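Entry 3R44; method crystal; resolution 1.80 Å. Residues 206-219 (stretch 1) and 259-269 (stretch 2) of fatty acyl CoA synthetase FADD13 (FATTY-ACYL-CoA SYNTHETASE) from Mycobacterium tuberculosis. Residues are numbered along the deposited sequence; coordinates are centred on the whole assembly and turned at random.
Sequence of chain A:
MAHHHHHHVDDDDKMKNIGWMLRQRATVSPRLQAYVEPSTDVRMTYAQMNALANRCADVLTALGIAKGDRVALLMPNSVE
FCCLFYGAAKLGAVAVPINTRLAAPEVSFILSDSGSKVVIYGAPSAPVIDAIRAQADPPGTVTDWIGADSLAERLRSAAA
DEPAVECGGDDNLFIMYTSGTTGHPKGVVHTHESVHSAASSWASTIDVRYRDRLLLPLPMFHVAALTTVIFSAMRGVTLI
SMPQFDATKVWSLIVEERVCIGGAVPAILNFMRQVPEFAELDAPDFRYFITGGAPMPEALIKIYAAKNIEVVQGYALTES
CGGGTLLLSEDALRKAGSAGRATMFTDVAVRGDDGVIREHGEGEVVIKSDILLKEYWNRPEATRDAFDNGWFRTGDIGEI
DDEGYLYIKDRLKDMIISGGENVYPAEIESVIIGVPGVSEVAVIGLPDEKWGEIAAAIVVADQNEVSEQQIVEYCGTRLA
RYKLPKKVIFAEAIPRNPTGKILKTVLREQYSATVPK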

# COMPACT_ATOMS: atom_id res chain seq x y z
N ILE A 206 15.60 5.24 5.28
CA ILE A 206 16.24 4.02 4.75
C ILE A 206 17.60 4.38 4.18
O ILE A 206 17.83 5.55 3.84
CB ILE A 206 15.40 3.31 3.67
CG1 ILE A 206 15.30 4.12 2.38
CG2 ILE A 206 13.99 2.98 4.19
CD1 ILE A 206 14.51 3.31 1.29
N ASP A 207 18.48 3.38 4.02
CA ASP A 207 19.77 3.62 3.43
C ASP A 207 19.63 3.69 1.91
O ASP A 207 19.93 2.73 1.21
CB ASP A 207 20.78 2.56 3.87
CG ASP A 207 22.19 2.76 3.28
OD1 ASP A 207 22.54 3.80 2.63
OD2 ASP A 207 22.97 1.83 3.49
N VAL A 208 19.14 4.81 1.39
CA VAL A 208 19.05 5.05 -0.05
C VAL A 208 20.09 6.11 -0.42
O VAL A 208 20.35 7.04 0.38
CB VAL A 208 17.65 5.48 -0.49
CG1 VAL A 208 17.21 6.80 0.19
CG2 VAL A 208 17.56 5.57 -2.05
N ARG A 209 20.72 5.94 -1.59
CA ARG A 209 21.90 6.73 -2.00
C ARG A 209 21.72 7.32 -3.38
O ARG A 209 21.03 6.75 -4.22
CB ARG A 209 23.13 5.83 -1.98
CG ARG A 209 23.35 5.12 -0.66
CD ARG A 209 24.51 4.16 -0.74
NE ARG A 209 24.53 3.33 0.44
CZ ARG A 209 25.38 2.33 0.62
NH1 ARG A 209 26.26 2.02 -0.33
NH2 ARG A 209 25.33 1.62 1.74
N TYR A 210 22.32 8.49 -3.59
CA TYR A 210 22.40 9.11 -4.89
C TYR A 210 22.91 8.10 -5.89
O TYR A 210 23.89 7.40 -5.61
CB TYR A 210 23.32 10.29 -4.84
CG TYR A 210 23.49 11.00 -6.17
CD1 TYR A 210 22.39 11.36 -6.93
CD2 TYR A 210 24.76 11.30 -6.68
CE1 TYR A 210 22.54 12.04 -8.19
CE2 TYR A 210 24.91 11.97 -7.93
CZ TYR A 210 23.78 12.33 -8.67
OH TYR A 210 23.90 12.98 -9.88
N ARG A 211 22.23 8.02 -7.03
CA ARG A 211 22.54 7.10 -8.13
C ARG A 211 22.19 5.61 -7.86
O ARG A 211 22.46 4.77 -8.70
CB ARG A 211 24.01 7.27 -8.60
CG ARG A 211 24.33 8.69 -9.06
CD ARG A 211 25.68 8.93 -9.74
NE ARG A 211 25.60 8.39 -11.09
CZ ARG A 211 25.52 9.10 -12.22
NH1 ARG A 211 25.57 10.44 -12.20
NH2 ARG A 211 25.43 8.46 -13.38
N ASP A 212 21.55 5.29 -6.71
CA ASP A 212 21.04 3.93 -6.51
C ASP A 212 20.06 3.62 -7.68
O ASP A 212 19.44 4.50 -8.29
CB ASP A 212 20.27 3.76 -5.18
CG ASP A 212 21.15 3.42 -4.00
OD1 ASP A 212 22.33 3.00 -4.16
OD2 ASP A 212 20.66 3.55 -2.82
N ARG A 213 19.96 2.33 -7.99
CA ARG A 213 19.04 1.80 -8.97
C ARG A 213 18.03 0.92 -8.27
O ARG A 213 18.40 -0.02 -7.53
CB ARG A 213 19.83 1.04 -10.03
CG ARG A 213 20.91 1.87 -10.57
CD ARG A 213 21.76 1.28 -11.65
NE ARG A 213 21.11 0.95 -12.92
CZ ARG A 213 21.01 1.77 -13.96
NH1 ARG A 213 21.39 3.02 -13.82
NH2 ARG A 213 20.51 1.35 -15.12
N LEU A 214 16.75 1.21 -8.47
CA LEU A 214 15.70 0.65 -7.63
C LEU A 214 14.68 -0.08 -8.49
O LEU A 214 14.04 0.50 -9.39
CB LEU A 214 15.06 1.77 -6.77
CG LEU A 214 14.04 1.27 -5.74
CD1 LEU A 214 13.87 2.29 -4.61
CD2 LEU A 214 12.69 1.05 -6.42
N LEU A 215 14.51 -1.37 -8.20
CA LEU A 215 13.55 -2.21 -8.92
C LEU A 215 12.15 -2.08 -8.35
O LEU A 215 11.92 -2.29 -7.13
CB LEU A 215 13.99 -3.66 -8.87
CG LEU A 215 13.00 -4.63 -9.47
CD1 LEU A 215 13.02 -4.50 -11.01
CD2 LEU A 215 13.34 -6.07 -8.97
N LEU A 216 11.23 -1.69 -9.21
CA LEU A 216 9.80 -1.58 -8.90
C LEU A 216 9.03 -2.63 -9.70
O LEU A 216 8.81 -2.46 -10.91
CB LEU A 216 9.24 -0.20 -9.24
CG LEU A 216 7.80 0.01 -8.76
CD1 LEU A 216 7.59 -0.37 -7.32
CD2 LEU A 216 7.39 1.45 -9.03
N PRO A 217 8.62 -3.72 -9.03
CA PRO A 217 7.91 -4.73 -9.79
C PRO A 217 6.49 -4.90 -9.23
O PRO A 217 5.87 -5.99 -9.40
CB PRO A 217 8.73 -5.98 -9.49
CG PRO A 217 9.02 -5.79 -7.99
CD PRO A 217 9.16 -4.30 -7.79
N LEU A 218 5.99 -3.85 -8.58
CA LEU A 218 4.66 -3.83 -8.00
C LEU A 218 3.86 -2.70 -8.68
O LEU A 218 4.43 -1.69 -9.07
CB LEU A 218 4.72 -3.53 -6.52
CG LEU A 218 5.57 -4.53 -5.72
CD1 LEU A 218 6.09 -3.93 -4.42
CD2 LEU A 218 4.73 -5.78 -5.52
N PRO A 219 2.54 -2.81 -8.68
CA PRO A 219 1.76 -1.82 -9.45
C PRO A 219 1.83 -0.40 -8.92
O PRO A 219 1.80 -0.15 -7.71
CB PRO A 219 0.32 -2.34 -9.33
CG PRO A 219 0.52 -3.84 -9.14
CD PRO A 219 1.72 -3.94 -8.25
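Stretch 2, residues 259-269: VCIGGAVPAIL

Stretch 2 lays a parallel strand beside that of stretch 1. Its strand, Ile-261 to Ala-264, runs beside Arg-213 to Leu-216 with an angle of 17° between their N-to-C directions (signed crossing angle -17°) and a closest axial approach of 4.5 Å. Val-259 and Cys-260 lead in as loop; after the strand, Val-265 takes the N-cap position and a helix begins at Pro-266.

The backbone sets the register. Leu-214 pairs with Ile-261 (CA to CA 4.8 Å) and Leu-215 with Gly-262 (CA to CA 4.4 Å). Arg-213 O accepts from Ile-261 N at 3.2 Å; Leu-215 N then donates to Ile-261 O at 2.8 Å, and Gly-263 N to Leu-215 O at 2.8 Å. Leu-215 thus bonds to Ile-261 and Gly-263, the neighbours of its partner Gly-262, as in a parallel ladder. Cys-260 N is a second donor to Arg-213 O, at 2.8 Å. Leu-214 CA adds a CA-H...O contact to Ile-261 O at 3.3 Å.

One hydrogen bond uses a side chain: Arg-213 N points almost straight at Cys-260 SG, 3.5 Å away, where the m rotamer of Cys-260 places the sulfur.

Apolar packing follows the faces. Leu-214 and Ile-261 share one, with Leu-214 CD1 4.1 Å from Ile-261 CG2, while Ile-261 CD1 extends to Val-208 CG2 at 3.9 Å. On the other, Leu-215 CB meets Val-259 CG1 at 3.7 Å, and Gly-262 offers no side chain. Past the strand, Leu-218 CD2 packs on Ile-268 CD1 at 3.7 Å, tying the loop to the helix's first turn. Pro-217 CD lies 3.1 Å from Gly-263 O, and there is room for a CB on Gly-263. The rule is that main-chain bonds fix the register and branched aliphatic side chains fill the space around it.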

# COMPACT_ATOMS: atom_id res chain seq x y z
N VAL A 259 20.96 -3.45 -10.04
CA VAL A 259 19.98 -3.00 -9.08
C VAL A 259 20.54 -3.05 -7.65
O VAL A 259 21.18 -4.03 -7.22
CB VAL A 259 18.66 -3.82 -9.23
CG1 VAL A 259 17.63 -3.49 -8.09
CG2 VAL A 259 18.03 -3.59 -10.61
N CYS A 260 20.32 -1.95 -6.93
CA CYS A 260 20.70 -1.78 -5.54
C CYS A 260 19.63 -2.10 -4.53
O CYS A 260 19.95 -2.59 -3.42
CB CYS A 260 21.19 -0.35 -5.30
SG CYS A 260 22.38 0.23 -6.49
N ILE A 261 18.37 -1.76 -4.85
CA ILE A 261 17.30 -1.91 -3.91
C ILE A 261 16.13 -2.44 -4.72
O ILE A 261 15.97 -2.09 -5.90
CB ILE A 261 16.88 -0.53 -3.33
CG1 ILE A 261 18.06 0.16 -2.65
CG2 ILE A 261 15.63 -0.65 -2.41
CD1 ILE A 261 17.75 1.71 -2.48
N GLY A 262 15.30 -3.27 -4.11
CA GLY A 262 14.10 -3.74 -4.79
C GLY A 262 12.88 -3.61 -3.93
O GLY A 262 12.93 -3.92 -2.75
N GLY A 263 11.75 -3.23 -4.51
CA GLY A 263 10.51 -3.28 -3.78
C GLY A 263 9.91 -4.68 -3.93
O GLY A 263 9.99 -5.29 -5.00
N ALA A 264 9.33 -5.20 -2.86
CA ALA A 264 8.74 -6.53 -2.86
C ALA A 264 7.69 -6.73 -1.79
O ALA A 264 7.31 -5.81 -1.06
CB ALA A 264 9.87 -7.58 -2.69
N VAL A 265 7.16 -7.94 -1.77
CA VAL A 265 6.30 -8.43 -0.68
C VAL A 265 6.80 -9.85 -0.38
O VAL A 265 7.58 -10.42 -1.18
CB VAL A 265 4.81 -8.45 -1.11
CG1 VAL A 265 4.24 -7.01 -1.32
CG2 VAL A 265 4.65 -9.37 -2.35
N PRO A 266 6.42 -10.41 0.78
CA PRO A 266 6.99 -11.68 1.18
C PRO A 266 6.79 -12.77 0.14
O PRO A 266 7.73 -13.53 -0.09
CB PRO A 266 6.26 -11.95 2.51
CG PRO A 266 6.17 -10.61 3.06
CD PRO A 266 5.72 -9.79 1.91
N ALA A 267 5.62 -12.82 -0.52
CA ALA A 267 5.41 -13.88 -1.56
C ALA A 267 6.48 -13.81 -2.64
O ALA A 267 6.97 -14.84 -3.10
CB ALA A 267 3.99 -13.81 -2.23
N ILE A 268 6.77 -12.59 -3.08
CA ILE A 268 7.74 -12.32 -4.16
C ILE A 268 9.10 -12.81 -3.73
O ILE A 268 9.75 -13.48 -4.50
CB ILE A 268 7.82 -10.80 -4.56
CG1 ILE A 268 6.73 -10.45 -5.53
CG2 ILE A 268 9.21 -10.39 -5.21
CD1 ILE A 268 6.64 -8.93 -5.84
N LEU A 269 9.51 -12.47 -2.50
CA LEU A 269 10.80 -12.87 -2.05
C LEU A 269 10.89 -14.39 -1.86
O LEU A 269 11.94 -14.97 -2.07
CB LEU A 269 11.14 -12.20 -0.73
CG LEU A 269 11.36 -10.67 -0.85
CD1 LEU A 269 12.10 -10.23 0.35
CD2 LEU A 269 12.15 -10.31 -2.13